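Local coordinates for 2-oxoglutarate dehydrogenase E3 component (Thermus thermophilus, PDB 2YQU), which probably catalyses the NAD+-dependent reoxidation of protein-bound dihydrolipoyl groups, using one FAD per subunit, as the E3 component of 2-oxoglutarate dehydrogenase, at residues G12-V15 and A16-A20; R112-S115 and E116-L120; G175-I178 and G179-G183; V339-T342 and H343-A347. All coordinates share one frame; numbering follows the deposited sequence.

Contact 1: G12-V15 and A16-A20; sequences GGYV and AAIRA. With FAD (flavin-adenine dinucleotide), chain D.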
loop_
_atom_site.group_PDB
_atom_site.type_symbol
_atom_site.label_atom_id
_atom_site.label_comp_id
_atom_site.label_asym_id
_atom_site.label_seq_id
_atom_site.Cartn_x
_atom_site.Cartn_y
_atom_site.Cartn_z
ATOM N N GLY A 12 4.649 -17.008 16.416
ATOM C CA GLY A 12 5.422 -16.743 17.620
ATOM C C GLY A 12 6.596 -17.690 17.741
ATOM O O GLY A 12 7.744 -17.264 17.828
ATOM N N GLY A 13 6.297 -18.981 17.723
ATOM C CA GLY A 13 7.299 -19.991 17.972
ATOM C C GLY A 13 8.357 -20.086 16.897
ATOM O O GLY A 13 9.555 -20.060 17.203
ATOM N N TYR A 14 7.931 -20.196 15.639
ATOM C CA TYR A 14 8.871 -20.438 14.545
ATOM C C TYR A 14 9.762 -19.217 14.281
ATOM O O TYR A 14 10.948 -19.360 13.962
ATOM C CB TYR A 14 8.158 -20.998 13.284
ATOM C CG TYR A 14 7.803 -19.981 12.212
ATOM C CD1 TYR A 14 8.799 -19.350 11.478
ATOM C CD2 TYR A 14 6.474 -19.695 11.902
ATOM C CE1 TYR A 14 8.481 -18.422 10.501
ATOM C CE2 TYR A 14 6.150 -18.770 10.928
ATOM C CZ TYR A 14 7.158 -18.151 10.222
ATOM O OH TYR A 14 6.853 -17.235 9.245
ATOM N N VAL A 15 9.218 -18.009 14.427
ATOM C CA VAL A 15 10.058 -16.819 14.279
ATOM C C VAL A 15 11.019 -16.653 15.457
ATOM O O VAL A 15 12.189 -16.281 15.276
ATOM C CB VAL A 15 9.214 -15.548 14.067
ATOM C CG1 VAL A 15 10.093 -14.303 14.113
ATOM C CG2 VAL A 15 8.478 -15.646 12.747
ATOM N N ALA A 16 10.543 -16.943 16.664
ATOM C CA ALA A 16 11.411 -16.930 17.830
ATOM C C ALA A 16 12.587 -17.882 17.609
ATOM O O ALA A 16 13.737 -17.540 17.911
ATOM C CB ALA A 16 10.651 -17.321 19.061
ATOM N N ALA A 17 12.294 -19.070 17.083
ATOM C CA ALA A 17 13.315 -20.099 16.882
ATOM C C ALA A 17 14.392 -19.635 15.906
ATOM O O ALA A 17 15.576 -19.780 16.203
ATOM C CB ALA A 17 12.683 -21.420 16.421
ATOM N N ILE A 18 13.987 -19.023 14.783
ATOM C CA ILE A 18 14.932 -18.503 13.791
ATOM C C ILE A 18 15.774 -17.372 14.395
ATOM O O ILE A 18 16.987 -17.361 14.248
ATOM C CB ILE A 18 14.209 -18.014 12.499
ATOM C CG1 ILE A 18 13.540 -19.186 11.774
ATOM C CG2 ILE A 18 15.182 -17.296 11.569
ATOM C CD1 ILE A 18 12.501 -18.752 10.747
ATOM N N ARG A 19 15.139 -16.431 15.089
ATOM C CA ARG A 19 15.883 -15.357 15.736
ATOM C C ARG A 19 16.873 -15.881 16.774
ATOM O O ARG A 19 18.013 -15.395 16.855
ATOM C CB ARG A 19 14.936 -14.354 16.392
ATOM C CG ARG A 19 15.625 -13.107 16.909
ATOM C CD ARG A 19 16.280 -12.259 15.820
ATOM N NE ARG A 19 17.084 -11.191 16.409
ATOM C CZ ARG A 19 18.287 -10.807 15.997
ATOM N NH1 ARG A 19 18.903 -11.404 14.984
ATOM N NH2 ARG A 19 18.894 -9.808 16.623
ATOM N N ALA A 20 16.438 -16.859 17.561
ATOM C CA ALA A 20 17.282 -17.479 18.575
ATOM C C ALA A 20 18.524 -18.109 17.936
ATOM O O ALA A 20 19.649 -17.923 18.424
ATOM C CB ALA A 20 16.492 -18.518 19.370
HETATM P PA FAD D . -0.389 -20.530 16.679
HETATM O O1A FAD D . -1.765 -20.996 16.980
HETATM O O2A FAD D . -0.245 -19.935 15.272
HETATM O O5B FAD D . 0.630 -21.743 16.908
HETATM C C5B FAD D . 0.498 -22.560 18.045
HETATM C C4B FAD D . 1.009 -23.934 17.669
HETATM O O4B FAD D . 1.273 -24.645 18.861
HETATM C C3B FAD D . -0.012 -24.752 16.882
HETATM O O3B FAD D . 0.533 -25.145 15.642
HETATM C C2B FAD D . -0.293 -25.957 17.758
HETATM O O2B FAD D . -0.427 -27.140 17.004
HETATM C C1B FAD D . 0.924 -25.997 18.667
HETATM N N9A FAD D . 0.748 -26.573 20.004
HETATM C C8A FAD D . -0.152 -26.214 20.975
HETATM N N7A FAD D . 0.075 -26.959 22.073
HETATM C C5A FAD D . 1.111 -27.791 21.816
HETATM C C6A FAD D . 1.758 -28.762 22.574
HETATM N N6A FAD D . 1.506 -28.946 23.868
HETATM N N1A FAD D . 2.804 -29.434 21.996
HETATM C C2A FAD D . 3.229 -29.185 20.714
HETATM N N3A FAD D . 2.588 -28.215 19.973
HETATM C C4A FAD D . 1.546 -27.549 20.523
HETATM N N1 FAD D . -3.753 -13.005 12.386
HETATM C C2 FAD D . -3.212 -11.934 11.708
HETATM O O2 FAD D . -2.335 -11.231 12.219
HETATM N N3 FAD D . -3.655 -11.640 10.443
HETATM C C4 FAD D . -4.640 -12.397 9.850
HETATM O O4 FAD D . -4.845 -12.210 8.662
HETATM C C4X FAD D . -5.195 -13.488 10.518
HETATM N N5 FAD D . -6.185 -14.257 9.927
HETATM C C5X FAD D . -6.712 -15.341 10.626
HETATM C C6 FAD D . -7.712 -16.113 10.028
HETATM C C7 FAD D . -8.257 -17.207 10.715
HETATM C C7M FAD D . -9.256 -18.077 9.999
HETATM C C8 FAD D . -7.799 -17.527 11.990
HETATM C C8M FAD D . -8.121 -18.857 12.620
HETATM C C9 FAD D . -6.803 -16.751 12.586
HETATM C C9A FAD D . -6.261 -15.650 11.912
HETATM N N10 FAD D . -5.273 -14.860 12.505
HETATM C C10 FAD D . -4.745 -13.788 11.802
HETATM C "C1'" FAD D . -4.826 -15.059 13.931
HETATM C "C2'" FAD D . -3.510 -15.840 13.914
HETATM O "O2'" FAD D . -3.681 -17.095 13.273
HETATM C "C3'" FAD D . -2.919 -16.011 15.310
HETATM O "O3'" FAD D . -2.851 -14.753 15.954
HETATM C "C4'" FAD D . -1.510 -16.588 15.241
HETATM O "O4'" FAD D . -1.522 -17.836 14.592
HETATM C "C5'" FAD D . -0.902 -16.698 16.644
HETATM O "O5'" FAD D . 0.369 -17.306 16.577
HETATM P P FAD D . 0.919 -18.187 17.804
HETATM O O1P FAD D . 2.320 -18.610 17.507
HETATM O O2P FAD D . 0.703 -17.481 19.130
HETATM O O3P FAD D . -0.008 -19.506 17.864
#
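Tyr14 and Ile18 stand side by side, one turn apart on helix 11-22, and point the same way. Their contact is methyl to ring edge. Ile18 CD1 lies in the plane of the Tyr14 ring, 3.8 Å from Tyr14 CD1. Ile18 CG1 is anti to its carbonyl carbon (chi1 -65°), which turns the chain back along the helix, and CG1 passes 3.4 Å from Tyr14 O. One face of the Tyr14 ring carries Val15 CG2, offset toward the rim, so the ring has aliphatic neighbours at both an edge and a face. The phenol end reaches the dimer interface, where Tyr14 OH is hydrogen-bonded to His454 of the second subunit. Ile453 of that subunit packs on Val15, Ile18 and Arg19.

Ala16 and Ala17 bear only methyl groups. The Ala17 methyl packs on Val27 and Val29 of strand 27-31, while Ala16 touches Val321 of helix 310-326. The backbone keeps regular helical bonds, among them Ala17 N to Gly13 O at 2.9 Å and Arg19 N to Val15 O at 3.0 Å.

At the start of the helix Gly12 N donates to FAD O1P at 3.0 Å, with an N-H...O angle of 149°. Gly12 has no side chain, and the phosphate can approach its backbone closely. The positive end of the helix dipole probably adds to the attraction. Gly13 belongs to a GxGxxG sequence. This helix follows the glycine-rich turn in the FAD-binding beta-alpha-beta unit of strand 2-7, helix 11-22 and strand 27-31, a Rossmann-type arrangement.

Contact 2: R112-S115 and E116-L120; sequences RFLS and ERKVL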
loop_
_atom_site.group_PDB
_atom_site.type_symbol
_atom_site.label_atom_id
_atom_site.label_comp_id
_atom_site.label_asym_id
_atom_site.label_seq_id
_atom_site.Cartn_x
_atom_site.Cartn_y
_atom_site.Cartn_z
ATOM N N ARG A 112 4.688 -31.766 26.853
ATOM C CA ARG A 112 4.091 -31.716 28.181
ATOM C C ARG A 112 5.193 -31.537 29.222
ATOM O O ARG A 112 6.151 -32.302 29.237
ATOM C CB ARG A 112 3.332 -33.018 28.449
ATOM C CG ARG A 112 2.493 -33.027 29.710
ATOM C CD ARG A 112 1.872 -34.386 29.997
ATOM N NE ARG A 112 2.781 -35.214 30.779
ATOM C CZ ARG A 112 2.520 -36.443 31.188
ATOM N NH1 ARG A 112 1.361 -37.034 30.895
ATOM N NH2 ARG A 112 3.430 -37.089 31.898
ATOM N N PHE A 113 5.056 -30.537 30.088
ATOM C CA PHE A 113 6.047 -30.281 31.135
ATOM C C PHE A 113 6.147 -31.454 32.123
ATOM O O PHE A 113 5.139 -31.972 32.592
ATOM C CB PHE A 113 5.714 -29.009 31.921
ATOM C CG PHE A 113 6.060 -27.728 31.202
ATOM C CD1 PHE A 113 5.070 -26.961 30.612
ATOM C CD2 PHE A 113 7.378 -27.286 31.136
ATOM C CE1 PHE A 113 5.387 -25.782 29.957
ATOM C CE2 PHE A 113 7.700 -26.113 30.483
ATOM C CZ PHE A 113 6.704 -25.356 29.903
ATOM N N LEU A 114 7.380 -31.855 32.410
ATOM C CA LEU A 114 7.698 -32.826 33.456
ATOM C C LEU A 114 8.242 -32.094 34.677
ATOM O O LEU A 114 7.963 -32.478 35.812
ATOM C CB LEU A 114 8.738 -33.823 32.940
ATOM C CG LEU A 114 8.275 -35.123 32.269
ATOM C CD1 LEU A 114 6.874 -35.071 31.678
ATOM C CD2 LEU A 114 9.295 -35.550 31.223
ATOM N N SER A 115 9.029 -31.050 34.425
ATOM C CA SER A 115 9.518 -30.136 35.454
ATOM C C SER A 115 9.687 -28.750 34.828
ATOM O O SER A 115 9.282 -28.532 33.680
ATOM C CB SER A 115 10.857 -30.627 36.003
ATOM O OG SER A 115 11.877 -30.492 35.033
ATOM N N GLU A 116 10.297 -27.823 35.564
ATOM C CA GLU A 116 10.553 -26.481 35.031
ATOM C C GLU A 116 11.596 -26.469 33.906
ATOM O O GLU A 116 11.683 -25.500 33.156
ATOM C CB GLU A 116 10.968 -25.505 36.147
ATOM C CG GLU A 116 12.136 -25.955 37.008
ATOM C CD GLU A 116 12.755 -24.829 37.822
ATOM O OE1 GLU A 116 12.078 -23.802 38.060
ATOM O OE2 GLU A 116 13.932 -24.981 38.227
ATOM N N ARG A 117 12.385 -27.534 33.789
ATOM C CA ARG A 117 13.445 -27.594 32.782
ATOM C C ARG A 117 13.328 -28.769 31.822
ATOM O O ARG A 117 14.164 -28.911 30.935
ATOM C CB ARG A 117 14.810 -27.646 33.474
ATOM C CG ARG A 117 14.884 -26.803 34.736
ATOM C CD ARG A 117 16.273 -26.318 35.073
ATOM N NE ARG A 117 16.631 -25.165 34.248
ATOM C CZ ARG A 117 16.825 -23.923 34.696
ATOM N NH1 ARG A 117 16.691 -23.615 35.984
ATOM N NH2 ARG A 117 17.149 -22.970 33.832
ATOM N N LYS A 118 12.301 -29.603 31.985
ATOM C CA LYS A 118 12.184 -30.829 31.198
ATOM C C LYS A 118 10.794 -30.983 30.602
ATOM O O LYS A 118 9.809 -30.749 31.283
ATOM C CB LYS A 118 12.494 -32.053 32.062
ATOM C CG LYS A 118 12.808 -33.307 31.254
ATOM C CD LYS A 118 13.302 -34.454 32.145
ATOM C CE LYS A 118 14.541 -34.059 32.946
ATOM N NZ LYS A 118 15.466 -35.207 33.203
ATOM N N VAL A 119 10.747 -31.407 29.341
ATOM C CA VAL A 119 9.508 -31.530 28.582
ATOM C C VAL A 119 9.464 -32.885 27.878
ATOM O O VAL A 119 10.412 -33.265 27.191
ATOM C CB VAL A 119 9.412 -30.407 27.518
ATOM C CG1 VAL A 119 8.227 -30.628 26.592
ATOM C CG2 VAL A 119 9.314 -29.057 28.191
ATOM N N LEU A 120 8.354 -33.599 28.040
ATOM C CA LEU A 120 8.127 -34.858 27.338
ATOM C C LEU A 120 7.418 -34.611 26.011
ATOM O O LEU A 120 6.404 -33.920 25.967
ATOM C CB LEU A 120 7.279 -35.792 28.205
ATOM C CG LEU A 120 6.707 -37.057 27.552
ATOM C CD1 LEU A 120 7.814 -38.046 27.210
ATOM C CD2 LEU A 120 5.663 -37.684 28.470
#
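Lys118 O is gripped by two backbone donors, Leu114 N at 2.9 Å and Ser115 N at 3.3 Å. Both reach it from the same face of its carbonyl plane. They close the loop of a beta hairpin made by strands 111-113 and 118-121, part of a small three-stranded antiparallel sheet. Farther from the loop, Arg112 and Leu120 form a hydrogen-bonded pair, with Leu120 N 2.8 Å from Arg112 O. Phe113 and Val119 form the non-hydrogen-bonded pair between these bonds.

The two sides of the hairpin differ. On one, Phe113 CD2 lies 3.9 Å from Val119 CG2, and the two side chains cross obliquely. This side is buried, with Ile133 of strand 133-135 touching both residues. On the other, Leu114 spreads both methyl groups against one atom: CD1 and CD2 are each 3.6 Å from Leu120 CB. Arg112 and Leu120 run side by side there. Leu120 CD2 sits over one face of the Arg112 guanidinium, offset toward its rim, and the charged end of Arg112 makes a salt bridge to Glu122.

One lysine and one arginine end reach partners beyond these strands. Lys118 NZ pairs with Glu129, and Arg117 NH2 bonds to Arg131 O. The loop has its own side-chain clasp. The Ser115 hydroxyl lies between its backbone N and carbonyl carbon (chi1 70°), and from there OG accepts the N-H of the second residue on. This is an ST turn, with Arg117 N 3.2 Å from Ser115 OG and an N-H...O angle of 158°.

Contact 3: G175-I178 and G179-G183; sequences GGVI and GLELG. With FAD (flavin-adenine dinucleotide), chain D.
Glu181 N donates to Val177 O at 3.0 Å, and Leu182 N to Ile178 O at 3.1 Å. Leu180 N bonds to Gly176 O in the same way. These bonds form the first turn of helix 177-188, with Gly176 at the N-cap.

Side-chain packing follows the helix. Val177 and Glu181 lie side by side, with a methyl-to-carboxylate van der Waals contact of 3.7 Å from Val177 CG1 to Glu181 OE1. Ile178 CG2 meets Leu182 CD1 at 4.0 Å. With chi1 at -67°, the Ile178 ethyl arm points away from its own C=O carbon and runs out to the flavin, where CD1 comes within 3.6 Å of FAD C8.

The carboxylate of Glu181 has polar partners on both oxygens. OE1 accepts from Tyr341 N, while OE2 makes a salt bridge to Lys49. A water also donates to Glu181 OE2 at 2.7 Å and weakly to Ile178 O, joining the side chain to its own helix.

Val177, Ile178 and Glu181 are residues of the NAD+ site. Gly176 and Gly179 belong to a GxGxxG sequence between strand 169-173 and this helix, consistent with the Rossmann-type NAD+-binding beta-alpha-beta unit.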
loop_
_atom_site.group_PDB
_atom_site.type_symbol
_atom_site.label_atom_id
_atom_site.label_comp_id
_atom_site.label_asym_id
_atom_site.label_seq_id
_atom_site.Cartn_x
_atom_site.Cartn_y
_atom_site.Cartn_z
ATOM N N GLY A 175 -19.330 -11.345 15.346
ATOM C CA GLY A 175 -19.053 -10.256 14.426
ATOM C C GLY A 175 -17.621 -9.756 14.515
ATOM O O GLY A 175 -17.361 -8.595 14.261
ATOM N N GLY A 176 -16.694 -10.639 14.869
ATOM C CA GLY A 176 -15.284 -10.300 14.903
ATOM C C GLY A 176 -14.631 -10.438 13.542
ATOM O O GLY A 176 -15.282 -10.748 12.551
ATOM N N VAL A 177 -13.326 -10.218 13.499
ATOM C CA VAL A 177 -12.588 -10.208 12.242
ATOM C C VAL A 177 -12.710 -11.521 11.477
ATOM O O VAL A 177 -13.045 -11.523 10.301
ATOM C CB VAL A 177 -11.095 -9.887 12.470
ATOM C CG1 VAL A 177 -10.317 -9.990 11.157
ATOM C CG2 VAL A 177 -10.935 -8.490 13.093
ATOM N N ILE A 178 -12.465 -12.642 12.149
ATOM C CA ILE A 178 -12.407 -13.924 11.461
ATOM C C ILE A 178 -13.735 -14.272 10.793
ATOM O O ILE A 178 -13.750 -14.676 9.640
ATOM C CB ILE A 178 -11.959 -15.045 12.419
ATOM C CG1 ILE A 178 -10.503 -14.810 12.840
ATOM C CG2 ILE A 178 -12.102 -16.411 11.757
ATOM C CD1 ILE A 178 -10.079 -15.589 14.054
ATOM N N GLY A 179 -14.838 -14.110 11.513
ATOM C CA GLY A 179 -16.143 -14.498 10.997
ATOM C C GLY A 179 -16.616 -13.593 9.884
ATOM O O GLY A 179 -17.240 -14.050 8.937
ATOM N N LEU A 180 -16.298 -12.310 9.997
ATOM C CA LEU A 180 -16.681 -11.322 8.998
ATOM C C LEU A 180 -15.945 -11.581 7.689
ATOM O O LEU A 180 -16.546 -11.574 6.614
ATOM C CB LEU A 180 -16.365 -9.923 9.520
ATOM C CG LEU A 180 -17.022 -8.736 8.831
ATOM C CD1 LEU A 180 -18.542 -8.905 8.713
ATOM C CD2 LEU A 180 -16.663 -7.472 9.603
ATOM N N GLU A 181 -14.640 -11.808 7.784
ATOM C CA GLU A 181 -13.842 -12.175 6.617
ATOM C C GLU A 181 -14.391 -13.402 5.901
ATOM O O GLU A 181 -14.558 -13.389 4.687
ATOM C CB GLU A 181 -12.391 -12.426 7.011
ATOM C CG GLU A 181 -11.602 -11.149 7.259
ATOM C CD GLU A 181 -10.136 -11.395 7.569
ATOM O OE1 GLU A 181 -9.360 -10.417 7.559
ATOM O OE2 GLU A 181 -9.749 -12.558 7.818
ATOM N N LEU A 182 -14.672 -14.466 6.648
ATOM C CA LEU A 182 -15.168 -15.698 6.041
ATOM C C LEU A 182 -16.610 -15.544 5.537
ATOM O O LEU A 182 -16.976 -16.136 4.513
ATOM C CB LEU A 182 -15.005 -16.887 7.005
ATOM C CG LEU A 182 -13.548 -17.197 7.370
ATOM C CD1 LEU A 182 -13.449 -18.276 8.456
ATOM C CD2 LEU A 182 -12.746 -17.601 6.161
ATOM N N GLY A 183 -17.396 -14.714 6.220
ATOM C CA GLY A 183 -18.728 -14.347 5.770
ATOM C C GLY A 183 -18.656 -13.715 4.391
ATOM O O GLY A 183 -19.393 -14.103 3.485
HETATM P PA FAD D . -0.389 -20.530 16.679
HETATM O O1A FAD D . -1.765 -20.996 16.980
HETATM O O2A FAD D . -0.245 -19.935 15.272
HETATM O O5B FAD D . 0.630 -21.743 16.908
HETATM C C5B FAD D . 0.498 -22.560 18.045
HETATM C C4B FAD D . 1.009 -23.934 17.669
HETATM O O4B FAD D . 1.273 -24.645 18.861
HETATM C C3B FAD D . -0.012 -24.752 16.882
HETATM O O3B FAD D . 0.533 -25.145 15.642
HETATM C C2B FAD D . -0.293 -25.957 17.758
HETATM O O2B FAD D . -0.427 -27.140 17.004
HETATM C C1B FAD D . 0.924 -25.997 18.667
HETATM N N9A FAD D . 0.748 -26.573 20.004
HETATM C C8A FAD D . -0.152 -26.214 20.975
HETATM N N7A FAD D . 0.075 -26.959 22.073
HETATM C C5A FAD D . 1.111 -27.791 21.816
HETATM C C6A FAD D . 1.758 -28.762 22.574
HETATM N N6A FAD D . 1.506 -28.946 23.868
HETATM N N1A FAD D . 2.804 -29.434 21.996
HETATM C C2A FAD D . 3.229 -29.185 20.714
HETATM N N3A FAD D . 2.588 -28.215 19.973
HETATM C C4A FAD D . 1.546 -27.549 20.523
HETATM N N1 FAD D . -3.753 -13.005 12.386
HETATM C C2 FAD D . -3.212 -11.934 11.708
HETATM O O2 FAD D . -2.335 -11.231 12.219
HETATM N N3 FAD D . -3.655 -11.640 10.443
HETATM C C4 FAD D . -4.640 -12.397 9.850
HETATM O O4 FAD D . -4.845 -12.210 8.662
HETATM C C4X FAD D . -5.195 -13.488 10.518
HETATM N N5 FAD D . -6.185 -14.257 9.927
HETATM C C5X FAD D . -6.712 -15.341 10.626
HETATM C C6 FAD D . -7.712 -16.113 10.028
HETATM C C7 FAD D . -8.257 -17.207 10.715
HETATM C C7M FAD D . -9.256 -18.077 9.999
HETATM C C8 FAD D . -7.799 -17.527 11.990
HETATM C C8M FAD D . -8.121 -18.857 12.620
HETATM C C9 FAD D . -6.803 -16.751 12.586
HETATM C C9A FAD D . -6.261 -15.650 11.912
HETATM N N10 FAD D . -5.273 -14.860 12.505
HETATM C C10 FAD D . -4.745 -13.788 11.802
HETATM C "C1'" FAD D . -4.826 -15.059 13.931
HETATM C "C2'" FAD D . -3.510 -15.840 13.914
HETATM O "O2'" FAD D . -3.681 -17.095 13.273
HETATM C "C3'" FAD D . -2.919 -16.011 15.310
HETATM O "O3'" FAD D . -2.851 -14.753 15.954
HETATM C "C4'" FAD D . -1.510 -16.588 15.241
HETATM O "O4'" FAD D . -1.522 -17.836 14.592
HETATM C "C5'" FAD D . -0.902 -16.698 16.644
HETATM O "O5'" FAD D . 0.369 -17.306 16.577
HETATM P P FAD D . 0.919 -18.187 17.804
HETATM O O1P FAD D . 2.320 -18.610 17.507
HETATM O O2P FAD D . 0.703 -17.481 19.130
HETATM O O3P FAD D . -0.008 -19.506 17.864
HETATM O O HOH W 1 -10.664 -15.109 8.251
#

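Contact 4: V339-T342 and H343-A347; sequences VVYT and HPEIA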
loop_
_atom_site.group_PDB
_atom_site.type_symbol
_atom_site.label_atom_id
_atom_site.label_comp_id
_atom_site.label_asym_id
_atom_site.label_seq_id
_atom_site.Cartn_x
_atom_site.Cartn_y
_atom_site.Cartn_z
ATOM N N VAL A 339 -5.767 -5.406 11.103
ATOM C CA VAL A 339 -6.357 -5.207 9.780
ATOM C C VAL A 339 -7.398 -6.278 9.476
ATOM O O VAL A 339 -7.245 -7.427 9.870
ATOM C CB VAL A 339 -5.267 -5.239 8.674
ATOM C CG1 VAL A 339 -5.843 -4.845 7.313
ATOM C CG2 VAL A 339 -4.107 -4.334 9.054
ATOM N N VAL A 340 -8.449 -5.880 8.771
ATOM C CA VAL A 340 -9.466 -6.782 8.260
ATOM C C VAL A 340 -9.342 -6.772 6.742
ATOM O O VAL A 340 -9.413 -5.708 6.126
ATOM C CB VAL A 340 -10.878 -6.306 8.654
ATOM C CG1 VAL A 340 -11.929 -7.318 8.215
ATOM C CG2 VAL A 340 -10.960 -6.021 10.163
ATOM N N TYR A 341 -9.173 -7.944 6.138
ATOM C CA TYR A 341 -8.768 -8.048 4.724
ATOM C C TYR A 341 -9.943 -8.267 3.761
ATOM O O TYR A 341 -9.827 -8.930 2.726
ATOM C CB TYR A 341 -7.698 -9.119 4.581
ATOM C CG TYR A 341 -6.428 -8.689 5.270
ATOM C CD1 TYR A 341 -6.039 -9.246 6.481
ATOM C CD2 TYR A 341 -5.659 -7.659 4.745
ATOM C CE1 TYR A 341 -4.876 -8.816 7.127
ATOM C CE2 TYR A 341 -4.510 -7.226 5.385
ATOM C CZ TYR A 341 -4.117 -7.822 6.561
ATOM O OH TYR A 341 -2.976 -7.362 7.176
ATOM N N THR A 342 -11.063 -7.662 4.121
ATOM C CA THR A 342 -12.202 -7.493 3.237
ATOM C C THR A 342 -11.870 -6.398 2.218
ATOM O O THR A 342 -10.768 -5.863 2.197
ATOM C CB THR A 342 -13.440 -7.093 4.073
ATOM O OG1 THR A 342 -13.082 -6.048 4.987
ATOM C CG2 THR A 342 -13.910 -8.248 4.982
ATOM N N HIS A 343 -12.813 -6.101 1.342
ATOM C CA HIS A 343 -12.738 -4.919 0.486
ATOM C C HIS A 343 -14.035 -4.155 0.703
ATOM O O HIS A 343 -15.100 -4.651 0.355
ATOM C CB HIS A 343 -12.564 -5.296 -0.986
ATOM C CG HIS A 343 -12.509 -4.115 -1.907
ATOM N ND1 HIS A 343 -11.340 -3.687 -2.504
ATOM C CD2 HIS A 343 -13.477 -3.268 -2.327
ATOM C CE1 HIS A 343 -11.595 -2.629 -3.253
ATOM N NE2 HIS A 343 -12.883 -2.353 -3.163
ATOM N N PRO A 344 -13.978 -2.966 1.302
ATOM C CA PRO A 344 -12.737 -2.270 1.668
ATOM C C PRO A 344 -12.006 -2.936 2.829
ATOM O O PRO A 344 -12.624 -3.679 3.585
ATOM C CB PRO A 344 -13.249 -0.899 2.107
ATOM C CG PRO A 344 -14.618 -1.160 2.621
ATOM C CD PRO A 344 -15.169 -2.207 1.710
ATOM N N GLU A 345 -10.710 -2.669 2.968
ATOM C CA GLU A 345 -9.993 -3.056 4.177
ATOM C C GLU A 345 -10.400 -2.142 5.331
ATOM O O GLU A 345 -10.914 -1.046 5.134
ATOM C CB GLU A 345 -8.469 -3.061 3.958
ATOM C CG GLU A 345 -8.048 -4.098 2.926
ATOM C CD GLU A 345 -6.553 -4.316 2.764
ATOM O OE1 GLU A 345 -5.714 -3.588 3.342
ATOM O OE2 GLU A 345 -6.208 -5.260 2.031
ATOM N N ILE A 346 -10.195 -2.639 6.542
ATOM C CA ILE A 346 -10.544 -1.940 7.767
ATOM C C ILE A 346 -9.317 -2.071 8.651
ATOM O O ILE A 346 -8.759 -3.163 8.767
ATOM C CB ILE A 346 -11.781 -2.611 8.408
ATOM C CG1 ILE A 346 -12.921 -2.747 7.379
ATOM C CG2 ILE A 346 -12.240 -1.853 9.618
ATOM C CD1 ILE A 346 -14.038 -3.644 7.802
ATOM N N ALA A 347 -8.869 -0.991 9.271
ATOM C CA ALA A 347 -7.653 -1.084 10.085
ATOM C C ALA A 347 -7.571 -0.117 11.263
ATOM O O ALA A 347 -8.227 0.917 11.296
ATOM C CB ALA A 347 -6.426 -0.945 9.206
HETATM O O HOH W 2 -8.375 -6.044 0.450
#
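A buried beta hairpin in the dimerisation domain joins strands 338-340 and 345-350. Val340 and Ile346 form its hydrogen-bonded pair, with Val340 N to Ile346 O at 2.7 Å and Ile346 N to Val340 O at 3.2 Å. Their side chains lie side by side, CB against CB at 3.8 Å. Val339 and Ala347 make the neighbouring non-hydrogen-bonded pair, with Val339 CG2 against the Ala347 methyl group on the other side of the sheet. Ile346 O also receives a CA-H...O contact from Val339 CA.

The loop holds a cis peptide bond between His343 and Pro344. The Thr342 hydroxyl spans it: OG1 donates to Pro344 O at 2.8 Å. A chi1 of 47° swings OG1 over the Thr342 backbone and aims it across the turn. His343 NE2 bonds to Glu381 beyond the loop.

Tyr341 and Glu345 meet on the side of the hairpin near the flavin. Glu345 OE2 lies in the plane of the Tyr341 ring, at its edge, 3.7 Å from CD2. The carboxylate plane is turned 89° from the ring. Val339 CG1 rests over one ring face, offset toward the rim, and the ring also touches FAD. A water lies 2.8 Å from Glu345 OE2 and 3.0 Å from Thr342 O.

Glu345 OE2 makes a salt bridge to Arg375 of the second subunit. This partner and the ring's C-H edge probably favour a charged carboxylate. Because the same Arg375 also packs on Tyr341, the ring that touches FAD lies against the dimer interface.

The four contacts come in numerical order along the chain. Contacts 1 to 3 lie in the nucleotide-binding part of the protein and contact 4 in the dimerisation domain. Contacts 1 and 3 begin helices of two separate beta-alpha-beta units, their centres about 28 Å apart. Both touch FAD, one at the phosphate and the other at the flavin. Contact 2 is farther out, about 20 Å from contact 1 and about 41 Å from contact 4 between centres. Contacts 3 and 4 touch directly, and Val177 CG2 packs on Val340 CG2 at 3.8 Å. The NAD+-binding helix therefore meets the dimerisation sheet beside the flavin. Contacts 1 and 4 both reach the second subunit, whose His434 O is hydrogen-bonded to FAD.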